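Cag pathogenicity island protein (Cag10) (Helicobacter pylori 26695, PDB 6IQT) is CagV, a VirB8 homologue that probably serves as an inner-membrane component of the type IV secretion system encoded by the Cag pathogenicity island. Local coordinates at residues F109-K114 with T127-T132; T105-F110 with I133-A138; S40-Y45 with D55-Y60. All coordinates share one frame; numbering follows the deposited sequence.

Contact 1 (F109-K114 with T127-T132)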
loop_
_atom_site.group_PDB
_atom_site.type_symbol
_atom_site.label_atom_id
_atom_site.label_comp_id
_atom_site.label_asym_id
_atom_site.label_seq_id
_atom_site.Cartn_x
_atom_site.Cartn_y
_atom_site.Cartn_z
ATOM N N PHE A 109 -7.025 -6.666 -2.950
ATOM C CA PHE A 109 -7.655 -6.702 -4.266
ATOM C C PHE A 109 -6.846 -5.819 -5.202
ATOM O O PHE A 109 -5.928 -5.107 -4.784
ATOM C CB PHE A 109 -9.119 -6.231 -4.217
ATOM C CG PHE A 109 -9.306 -4.925 -3.489
ATOM C CD1 PHE A 109 -9.233 -3.722 -4.172
ATOM C CD2 PHE A 109 -9.555 -4.905 -2.112
ATOM C CE1 PHE A 109 -9.394 -2.504 -3.491
ATOM C CE2 PHE A 109 -9.721 -3.703 -1.435
ATOM C CZ PHE A 109 -9.641 -2.503 -2.126
ATOM N N PHE A 110 -7.209 -5.866 -6.476
ATOM C CA PHE A 110 -6.585 -5.031 -7.490
ATOM C C PHE A 110 -7.570 -3.950 -7.906
ATOM O O PHE A 110 -8.785 -4.163 -7.882
ATOM C CB PHE A 110 -6.176 -5.854 -8.722
ATOM C CG PHE A 110 -5.067 -6.845 -8.453
ATOM C CD1 PHE A 110 -3.743 -6.437 -8.429
ATOM C CD2 PHE A 110 -5.349 -8.182 -8.234
ATOM C CE1 PHE A 110 -2.720 -7.347 -8.195
ATOM C CE2 PHE A 110 -4.328 -9.093 -8.000
ATOM C CZ PHE A 110 -3.019 -8.676 -7.980
ATOM N N ILE A 111 -7.038 -2.795 -8.318
ATOM C CA ILE A 111 -7.874 -1.738 -8.877
ATOM C C ILE A 111 -7.318 -1.306 -10.226
ATOM O O ILE A 111 -6.136 -1.463 -10.529
ATOM C CB ILE A 111 -8.020 -0.502 -7.954
ATOM C CG1 ILE A 111 -6.699 0.235 -7.789
ATOM C CG2 ILE A 111 -8.600 -0.886 -6.601
ATOM C CD1 ILE A 111 -6.887 1.596 -7.120
ATOM N N THR A 112 -8.205 -0.769 -11.044
ATOM C CA THR A 112 -7.836 -0.182 -12.320
ATOM C C THR A 112 -8.324 1.257 -12.297
ATOM O O THR A 112 -9.463 1.519 -11.892
ATOM C CB THR A 112 -8.439 -0.980 -13.489
ATOM O OG1 THR A 112 -7.891 -2.310 -13.497
ATOM C CG2 THR A 112 -8.115 -0.329 -14.810
ATOM N N ILE A 113 -7.452 2.186 -12.661
ATOM C CA ILE A 113 -7.785 3.605 -12.714
ATOM C C ILE A 113 -7.717 4.040 -14.175
ATOM O O ILE A 113 -6.665 3.922 -14.822
ATOM C CB ILE A 113 -6.847 4.450 -11.838
ATOM C CG1 ILE A 113 -6.801 3.898 -10.404
ATOM C CG2 ILE A 113 -7.283 5.918 -11.846
ATOM C CD1 ILE A 113 -5.844 4.639 -9.475
ATOM N N LYS A 114 -8.838 4.528 -14.700
ATOM C CA LYS A 114 -8.887 5.042 -16.066
ATOM C C LYS A 114 -8.750 6.559 -16.015
ATOM O O LYS A 114 -9.578 7.245 -15.401
ATOM C CB LYS A 114 -10.171 4.629 -16.782
ATOM C CG LYS A 114 -10.215 5.086 -18.249
ATOM C CD LYS A 114 -11.423 4.532 -19.001
ATOM C CE LYS A 114 -12.745 4.849 -18.303
ATOM N NZ LYS A 114 -13.010 6.313 -18.217
ATOM N N THR A 127 -3.979 2.846 -15.304
ATOM C CA THR A 127 -3.011 2.397 -14.319
ATOM C C THR A 127 -3.654 1.320 -13.448
ATOM O O THR A 127 -4.876 1.264 -13.307
ATOM C CB THR A 127 -2.467 3.564 -13.472
ATOM O OG1 THR A 127 -3.464 4.032 -12.565
ATOM C CG2 THR A 127 -2.030 4.724 -14.368
ATOM N N LYS A 128 -2.827 0.434 -12.904
ATOM C CA LYS A 128 -3.301 -0.678 -12.092
ATOM C C LYS A 128 -2.503 -0.698 -10.801
ATOM O O LYS A 128 -1.311 -0.375 -10.801
ATOM C CB LYS A 128 -3.171 -2.027 -12.838
ATOM C CG LYS A 128 -4.099 -2.174 -14.058
ATOM C CD LYS A 128 -3.501 -3.082 -15.128
ATOM C CE LYS A 128 -3.716 -2.501 -16.533
ATOM N NZ LYS A 128 -2.487 -1.807 -17.069
ATOM N N LYS A 129 -3.173 -1.046 -9.700
ATOM C CA LYS A 129 -2.555 -1.075 -8.383
ATOM C C LYS A 129 -3.057 -2.295 -7.628
ATOM O O LYS A 129 -4.176 -2.757 -7.851
ATOM C CB LYS A 129 -2.889 0.174 -7.551
ATOM C CG LYS A 129 -2.278 1.493 -8.040
ATOM C CD LYS A 129 -2.938 2.669 -7.332
ATOM C CE LYS A 129 -2.132 3.951 -7.475
ATOM N NZ LYS A 129 -1.781 4.204 -8.894
ATOM N N GLN A 130 -2.239 -2.793 -6.708
ATOM C CA GLN A 130 -2.708 -3.750 -5.718
ATOM C C GLN A 130 -2.908 -3.008 -4.404
ATOM O O GLN A 130 -2.037 -2.251 -3.974
ATOM C CB GLN A 130 -1.734 -4.917 -5.527
ATOM C CG GLN A 130 -2.307 -5.970 -4.597
ATOM C CD GLN A 130 -1.240 -6.778 -3.896
ATOM O OE1 GLN A 130 -0.970 -7.916 -4.274
ATOM N NE2 GLN A 130 -0.625 -6.194 -2.867
ATOM N N VAL A 131 -4.072 -3.189 -3.796
ATOM C CA VAL A 131 -4.489 -2.374 -2.665
ATOM C C VAL A 131 -4.827 -3.305 -1.518
ATOM O O VAL A 131 -5.485 -4.332 -1.721
ATOM C CB VAL A 131 -5.717 -1.492 -3.015
ATOM C CG1 VAL A 131 -6.286 -0.804 -1.767
ATOM C CG2 VAL A 131 -5.378 -0.486 -4.115
ATOM N N THR A 132 -4.419 -2.910 -0.317
ATOM C CA THR A 132 -4.776 -3.563 0.936
ATOM C C THR A 132 -5.455 -2.541 1.838
ATOM O O THR A 132 -4.894 -1.472 2.091
ATOM C CB THR A 132 -3.520 -4.092 1.640
ATOM O OG1 THR A 132 -2.794 -4.956 0.762
ATOM C CG2 THR A 132 -3.879 -4.815 2.924
#

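Contact 2 (T105-F110 with I133-A138)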
loop_
_atom_site.group_PDB
_atom_site.type_symbol
_atom_site.label_atom_id
_atom_site.label_comp_id
_atom_site.label_asym_id
_atom_site.label_seq_id
_atom_site.Cartn_x
_atom_site.Cartn_y
_atom_site.Cartn_z
ATOM N N THR A 105 -9.983 -6.221 10.008
ATOM C CA THR A 105 -10.002 -7.192 8.925
ATOM C C THR A 105 -9.232 -6.605 7.745
ATOM O O THR A 105 -9.365 -5.415 7.440
ATOM C CB THR A 105 -11.463 -7.545 8.508
ATOM O OG1 THR A 105 -12.149 -8.100 9.625
ATOM C CG2 THR A 105 -11.491 -8.561 7.353
ATOM N N ARG A 106 -8.417 -7.441 7.101
ATOM C CA ARG A 106 -7.611 -7.055 5.944
ATOM C C ARG A 106 -8.302 -7.494 4.654
ATOM O O ARG A 106 -8.656 -8.662 4.507
ATOM C CB ARG A 106 -6.220 -7.698 6.027
ATOM C CG ARG A 106 -5.226 -7.190 4.974
ATOM C CD ARG A 106 -4.343 -8.317 4.451
ATOM N NE ARG A 106 -3.680 -9.064 5.512
ATOM C CZ ARG A 106 -3.700 -10.392 5.605
ATOM N NH1 ARG A 106 -4.369 -11.112 4.712
ATOM N NH2 ARG A 106 -3.061 -11.005 6.588
ATOM N N LEU A 107 -8.488 -6.560 3.726
ATOM C CA LEU A 107 -8.991 -6.848 2.392
ATOM C C LEU A 107 -7.871 -6.640 1.375
ATOM O O LEU A 107 -7.100 -5.684 1.482
ATOM C CB LEU A 107 -10.182 -5.935 2.063
ATOM C CG LEU A 107 -11.401 -5.929 2.995
ATOM C CD1 LEU A 107 -12.431 -4.894 2.524
ATOM C CD2 LEU A 107 -12.049 -7.318 3.059
ATOM N N THR A 108 -7.756 -7.535 0.392
ATOM C CA THR A 108 -6.733 -7.365 -0.640
ATOM C C THR A 108 -7.368 -7.549 -2.016
ATOM O O THR A 108 -8.181 -8.457 -2.223
ATOM C CB THR A 108 -5.540 -8.350 -0.440
ATOM O OG1 THR A 108 -6.033 -9.673 -0.221
ATOM C CG2 THR A 108 -4.705 -7.964 0.772
ATOM N N PHE A 109 -7.025 -6.666 -2.950
ATOM C CA PHE A 109 -7.655 -6.702 -4.266
ATOM C C PHE A 109 -6.846 -5.819 -5.202
ATOM O O PHE A 109 -5.928 -5.107 -4.784
ATOM C CB PHE A 109 -9.119 -6.231 -4.217
ATOM C CG PHE A 109 -9.306 -4.925 -3.489
ATOM C CD1 PHE A 109 -9.233 -3.722 -4.172
ATOM C CD2 PHE A 109 -9.555 -4.905 -2.112
ATOM C CE1 PHE A 109 -9.394 -2.504 -3.491
ATOM C CE2 PHE A 109 -9.721 -3.703 -1.435
ATOM C CZ PHE A 109 -9.641 -2.503 -2.126
ATOM N N PHE A 110 -7.209 -5.866 -6.476
ATOM C CA PHE A 110 -6.585 -5.031 -7.490
ATOM C C PHE A 110 -7.570 -3.950 -7.906
ATOM O O PHE A 110 -8.785 -4.163 -7.882
ATOM C CB PHE A 110 -6.176 -5.854 -8.722
ATOM C CG PHE A 110 -5.067 -6.845 -8.453
ATOM C CD1 PHE A 110 -3.743 -6.437 -8.429
ATOM C CD2 PHE A 110 -5.349 -8.182 -8.234
ATOM C CE1 PHE A 110 -2.720 -7.347 -8.195
ATOM C CE2 PHE A 110 -4.328 -9.093 -8.000
ATOM C CZ PHE A 110 -3.019 -8.676 -7.980
ATOM N N ILE A 133 -6.639 -2.853 2.351
ATOM C CA ILE A 133 -7.232 -1.942 3.324
ATOM C C ILE A 133 -7.543 -2.715 4.601
ATOM O O ILE A 133 -7.835 -3.915 4.585
ATOM C CB ILE A 133 -8.503 -1.199 2.827
ATOM C CG1 ILE A 133 -9.701 -2.128 2.768
ATOM C CG2 ILE A 133 -8.289 -0.439 1.492
ATOM C CD1 ILE A 133 -10.998 -1.415 3.079
ATOM N N TYR A 134 -7.491 -2.002 5.718
ATOM C CA TYR A 134 -7.852 -2.542 7.019
ATOM C C TYR A 134 -9.085 -1.799 7.504
ATOM O O TYR A 134 -9.108 -0.565 7.480
ATOM C CB TYR A 134 -6.694 -2.382 8.006
ATOM C CG TYR A 134 -5.432 -3.109 7.587
ATOM C CD1 TYR A 134 -4.568 -2.578 6.640
ATOM C CD2 TYR A 134 -5.113 -4.338 8.138
ATOM C CE1 TYR A 134 -3.396 -3.267 6.260
ATOM C CE2 TYR A 134 -3.980 -5.025 7.758
ATOM C CZ TYR A 134 -3.121 -4.488 6.830
ATOM O OH TYR A 134 -1.982 -5.191 6.479
ATOM N N TYR A 135 -10.109 -2.533 7.948
ATOM C CA TYR A 135 -11.359 -1.883 8.311
ATOM C C TYR A 135 -11.946 -2.497 9.578
ATOM O O TYR A 135 -11.616 -3.616 9.979
ATOM C CB TYR A 135 -12.410 -1.952 7.170
ATOM C CG TYR A 135 -13.062 -3.308 7.057
ATOM C CD1 TYR A 135 -12.510 -4.288 6.250
ATOM C CD2 TYR A 135 -14.222 -3.616 7.783
ATOM C CE1 TYR A 135 -13.090 -5.554 6.148
ATOM C CE2 TYR A 135 -14.797 -4.882 7.701
ATOM C CZ TYR A 135 -14.223 -5.845 6.893
ATOM O OH TYR A 135 -14.799 -7.095 6.801
ATOM N N ASP A 136 -12.846 -1.732 10.187
ATOM C CA ASP A 136 -13.752 -2.248 11.205
ATOM C C ASP A 136 -15.033 -1.431 11.119
ATOM O O ASP A 136 -15.092 -0.423 10.413
ATOM C CB ASP A 136 -13.114 -2.193 12.596
ATOM C CG ASP A 136 -13.827 -3.080 13.622
ATOM O OD1 ASP A 136 -14.812 -3.778 13.281
ATOM O OD2 ASP A 136 -13.375 -3.081 14.783
ATOM N N PHE A 137 -16.079 -1.884 11.816
ATOM C CA PHE A 137 -17.338 -1.140 11.864
ATOM C C PHE A 137 -17.385 -0.310 13.142
ATOM O O PHE A 137 -17.080 -0.814 14.223
ATOM C CB PHE A 137 -18.547 -2.080 11.789
ATOM C CG PHE A 137 -18.829 -2.582 10.409
ATOM C CD1 PHE A 137 -19.589 -1.830 9.525
ATOM C CD2 PHE A 137 -18.315 -3.793 9.979
ATOM C CE1 PHE A 137 -19.848 -2.289 8.238
ATOM C CE2 PHE A 137 -18.561 -4.254 8.686
ATOM C CZ PHE A 137 -19.331 -3.507 7.822
ATOM N N ALA A 138 -17.764 0.956 13.013
ATOM C CA ALA A 138 -17.809 1.879 14.152
ATOM C C ALA A 138 -18.898 1.491 15.148
ATOM O O ALA A 138 -20.074 1.752 14.918
ATOM C CB ALA A 138 -18.023 3.309 13.665
HETATM O O HOH W 1 -13.016 -5.841 11.242
#

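Contact 3 (S40-Y45 with D55-Y60)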
loop_
_atom_site.group_PDB
_atom_site.type_symbol
_atom_site.label_atom_id
_atom_site.label_comp_id
_atom_site.label_asym_id
_atom_site.label_seq_id
_atom_site.Cartn_x
_atom_site.Cartn_y
_atom_site.Cartn_z
ATOM N N SER A 40 -13.590 4.278 -5.135
ATOM C CA SER A 40 -14.034 5.308 -6.068
ATOM C C SER A 40 -13.775 6.716 -5.523
ATOM O O SER A 40 -13.272 7.585 -6.244
ATOM C CB SER A 40 -15.520 5.105 -6.366
ATOM O OG SER A 40 -15.968 6.079 -7.282
ATOM N N LEU A 41 -14.087 6.954 -4.241
ATOM C CA LEU A 41 -13.892 8.279 -3.660
ATOM C C LEU A 41 -12.410 8.627 -3.525
ATOM O O LEU A 41 -12.011 9.771 -3.769
ATOM C CB LEU A 41 -14.576 8.358 -2.292
ATOM C CG LEU A 41 -16.111 8.324 -2.261
ATOM C CD1 LEU A 41 -16.530 8.037 -0.830
ATOM C CD2 LEU A 41 -16.694 9.645 -2.752
ATOM N N LEU A 42 -11.585 7.658 -3.121
ATOM C CA LEU A 42 -10.185 7.921 -2.813
ATOM C C LEU A 42 -9.319 8.020 -4.069
ATOM O O LEU A 42 -8.484 8.929 -4.182
ATOM C CB LEU A 42 -9.646 6.831 -1.887
ATOM C CG LEU A 42 -8.191 6.993 -1.463
ATOM C CD1 LEU A 42 -7.968 8.290 -0.671
ATOM C CD2 LEU A 42 -7.741 5.797 -0.666
ATOM N N PHE A 43 -9.484 7.085 -5.011
ATOM C CA PHE A 43 -8.625 7.022 -6.185
ATOM C C PHE A 43 -9.214 7.726 -7.403
ATOM O O PHE A 43 -8.476 8.020 -8.350
ATOM C CB PHE A 43 -8.319 5.560 -6.548
ATOM C CG PHE A 43 -7.473 4.851 -5.534
ATOM C CD1 PHE A 43 -6.105 5.055 -5.491
ATOM C CD2 PHE A 43 -8.047 3.998 -4.609
ATOM C CE1 PHE A 43 -5.325 4.413 -4.548
ATOM C CE2 PHE A 43 -7.265 3.345 -3.662
ATOM C CZ PHE A 43 -5.909 3.557 -3.631
ATOM N N GLY A 44 -10.518 7.998 -7.403
ATOM C CA GLY A 44 -11.149 8.686 -8.507
ATOM C C GLY A 44 -11.071 10.188 -8.339
ATOM O O GLY A 44 -10.633 10.680 -7.299
ATOM N N TYR A 45 -11.510 10.905 -9.376
ATOM C CA TYR A 45 -11.326 12.353 -9.410
ATOM C C TYR A 45 -12.224 12.980 -10.463
ATOM O O TYR A 45 -12.281 12.504 -11.597
ATOM C CB TYR A 45 -9.861 12.721 -9.706
ATOM C CG TYR A 45 -9.612 14.217 -9.726
ATOM C CD1 TYR A 45 -9.346 14.901 -8.554
ATOM C CD2 TYR A 45 -9.673 14.942 -10.915
ATOM C CE1 TYR A 45 -9.127 16.268 -8.556
ATOM C CE2 TYR A 45 -9.464 16.325 -10.931
ATOM C CZ TYR A 45 -9.179 16.972 -9.741
ATOM O OH TYR A 45 -8.946 18.333 -9.716
ATOM N N ASP A 55 -15.812 15.359 1.685
ATOM C CA ASP A 55 -16.706 15.107 2.816
ATOM C C ASP A 55 -17.149 13.645 2.875
ATOM O O ASP A 55 -17.213 13.048 3.959
ATOM C CB ASP A 55 -17.941 16.011 2.724
ATOM C CG ASP A 55 -17.674 17.434 3.198
ATOM O OD1 ASP A 55 -16.720 17.644 3.982
ATOM O OD2 ASP A 55 -18.433 18.341 2.784
ATOM N N GLN A 56 -17.494 13.062 1.727
ATOM C CA GLN A 56 -17.906 11.657 1.718
ATOM C C GLN A 56 -16.743 10.744 2.088
ATOM O O GLN A 56 -16.890 9.844 2.922
ATOM C CB GLN A 56 -18.481 11.296 0.353
ATOM C CG GLN A 56 -19.901 11.852 0.138
ATOM C CD GLN A 56 -20.608 11.182 -1.035
ATOM O OE1 GLN A 56 -20.292 10.045 -1.388
ATOM N NE2 GLN A 56 -21.551 11.888 -1.647
ATOM N N LEU A 57 -15.566 10.986 1.501
ATOM C CA LEU A 57 -14.385 10.185 1.816
ATOM C C LEU A 57 -14.090 10.160 3.318
ATOM O O LEU A 57 -13.845 9.094 3.902
ATOM C CB LEU A 57 -13.185 10.737 1.039
ATOM C CG LEU A 57 -11.826 10.108 1.335
ATOM C CD1 LEU A 57 -11.881 8.613 1.092
ATOM C CD2 LEU A 57 -10.743 10.746 0.461
HETATM N N MSE A 58 -14.102 11.329 3.955
HETATM C CA MSE A 58 -13.895 11.484 5.390
HETATM C C MSE A 58 -14.813 10.551 6.215
HETATM O O MSE A 58 -14.411 9.979 7.235
HETATM C CB MSE A 58 -14.157 12.943 5.763
HETATM C CG MSE A 58 -13.080 13.893 5.297
HETATM SE SE MSE A 58 -11.322 13.266 5.893
HETATM C CE MSE A 58 -10.593 12.731 4.176
ATOM N N GLN A 59 -16.051 10.386 5.735
ATOM C CA GLN A 59 -17.052 9.550 6.408
ATOM C C GLN A 59 -16.698 8.063 6.396
ATOM O O GLN A 59 -17.200 7.309 7.241
ATOM C CB GLN A 59 -18.411 9.733 5.732
ATOM C CG GLN A 59 -19.096 11.008 6.096
ATOM C CD GLN A 59 -19.957 10.820 7.307
ATOM O OE1 GLN A 59 -21.141 10.490 7.195
ATOM N NE2 GLN A 59 -19.364 10.987 8.485
ATOM N N TYR A 60 -15.864 7.633 5.460
ATOM C CA TYR A 60 -15.428 6.245 5.377
ATOM C C TYR A 60 -14.121 5.971 6.103
ATOM O O TYR A 60 -13.614 4.847 6.014
ATOM C CB TYR A 60 -15.273 5.833 3.908
ATOM C CG TYR A 60 -16.583 5.498 3.289
ATOM C CD1 TYR A 60 -17.101 4.217 3.398
ATOM C CD2 TYR A 60 -17.338 6.471 2.635
ATOM C CE1 TYR A 60 -18.322 3.900 2.847
ATOM C CE2 TYR A 60 -18.562 6.164 2.080
ATOM C CZ TYR A 60 -19.052 4.875 2.196
ATOM O OH TYR A 60 -20.270 4.550 1.649
#

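Contact 1 (F109-K114 with T127-T132)
Phe109 forms an antiparallel hydrogen-bonded pair with Val131, Val131 N reaching Phe109 O at 2.8 Å in a nearly straight bond. With CG between the backbone N and the carbonyl carbon (chi1 49°), the ring leans over the neighbouring strand; its centre lies above Val131 O, and CZ meets Val131 CG1 at 3.8 Å. Phe110 turns to the other face of the sheet, where CE1 rests 3.7 Å from Gln130 CB, ring and amide planes 53° apart. Ile111 returns to the Phe109 face. Its N donates to Lys129 O at 2.9 Å, CG1 lies against Lys129 CB, and CD1 touches Val131 CG2 at 4.0 Å. Thr112 runs side by side with Lys128 through OG1 and CG, while its hydroxyl is hydrogen-bonded to Ser91 OG. At Ile113, N donates to Thr127 O at 2.8 Å, and CB packs 3.5 Å from Thr127 OG1. These two strands are the central pair of a four-stranded antiparallel sheet, flanked by strand 84-98 beside 109-114 and strand 154-163 beside 127-132. Val39 and Phe43 of helix 30-43 pack on the face carrying Phe109 and Ile111.

Contact 2 (T105-F110 with I133-A138)
Thr105 and Tyr135 are joined by two backbone hydrogen bonds, and Leu107 and Ile133 by two more; Leu107 N to Ile133 O is the shortest of the four at 2.9 Å. Between these pairs Arg106 faces Tyr134 as a non-hydrogen-bonded pair, with Tyr134 CA giving a CA-H...O contact to Thr105 O. Beside the Thr105-Tyr135 pair a water bridges the strands, donating to Tyr135 O and hydrogen-bonded to Thr105 OG1 at 2.9 Å.

Apolar packing fills the face of Thr105, Leu107, Ile133 and Tyr135. A chi1 of 77° sets Tyr135 CG between the backbone N and the carbonyl carbon, and the ring lies beside Thr105. Its CE1 comes 3.5 Å from Thr105 CB, and Leu107 CG approaches the ring edge near its plane, 3.6 Å from CE1. Leu107 CD1 also meets Ile133 CD1 at 3.8 Å.

On the other face Arg106 CG sits over the Tyr134 ring in a CH-pi contact, 4.2 Å from the centroid. The two side chains lie alongside each other, yet the guanidinium is turned 89° from the ring plane. Its NH1 makes a salt bridge to Glu97. Asp52 of the second subunit binds both residues, through a salt bridge to Arg106 NH2 and a hydrogen bond between its OD2 and Tyr134 OH, so this face contributes to the subunit interface. Twisted antiparallel strands of this kind, with Val31 and Thr35 of helix 30-43 against the Leu107 face, are characteristic of the NTF2-like fold of VirB8 domains.

Contact 3 (S40-Y45 with D55-Y60)
Leu41 carries most of this helix-to-helix contact, pointing from helix 30-43 toward helix 50-59 and putting its two methyl branches to separate uses. Its chi1 (-69°) sets CG anti to the carbonyl carbon. CD1 lies 3.9 Å from the backbone N of Leu57 and equally close to Tyr60 CD2, the leucine and tyrosine side chains crossing at about a right angle, while Leu41 CB stays 4.3 Å from Leu57 CB. Leu42 completes this buried, close-packed side. Its chain and that of Leu57 cross obliquely, with Leu42 CD1 touching Leu57 CD2 at 3.9 Å and Leu42 CB lying 4.1 Å from Leu57 CD1. Leucine meets leucine here in a buried, wholly apolar patch.

The Gln56 side is looser and more polar. CD2 of Leu41, the other branch, turns to this residue and rests 3.9 Å from both Gln56 CB and Gln56 OE1. This is van der Waals packing on the aliphatic base and amide oxygen of the glutamine, the two side chains again crossing at about a right angle. Gln56 is partly exposed, and much less of it than of Leu57 is covered by segment 40-45.

The first helix gives way at Gly44. Phe38 of helix 30-43 packs on Leu57 and Tyr60, extending the interface one turn back. Met72 of helix 66-80 and Ile159 of strand 154-163 lie against Leu42, which therefore sits where the three helices converge over the sheet.

Overall arrangement
Contacts 1 and 2 are successive parts of one hairpin, strands 105-117 and 125-137, with centres about 15 Å apart and Phe109 and Phe110 in common. They meet where Thr132 CG2 packs 3.4 Å from Arg106 CG. Contact 3 belongs to the helical layer, its centre about 15 Å from each of the other two. Phe43 links it to contact 1: its CD2 lies 3.7 Å from Ile111 CD1, and its CB is 3.9 Å from Ile113 CD1. Contacts 2 and 3 do not touch, their nearest atoms being about 6 Å apart. Helix 30-43 nevertheless serves all three, with Val31 and Thr35 against contact 2, Val39 and Phe43 against contact 1, and helix 50-59 joined in contact 3.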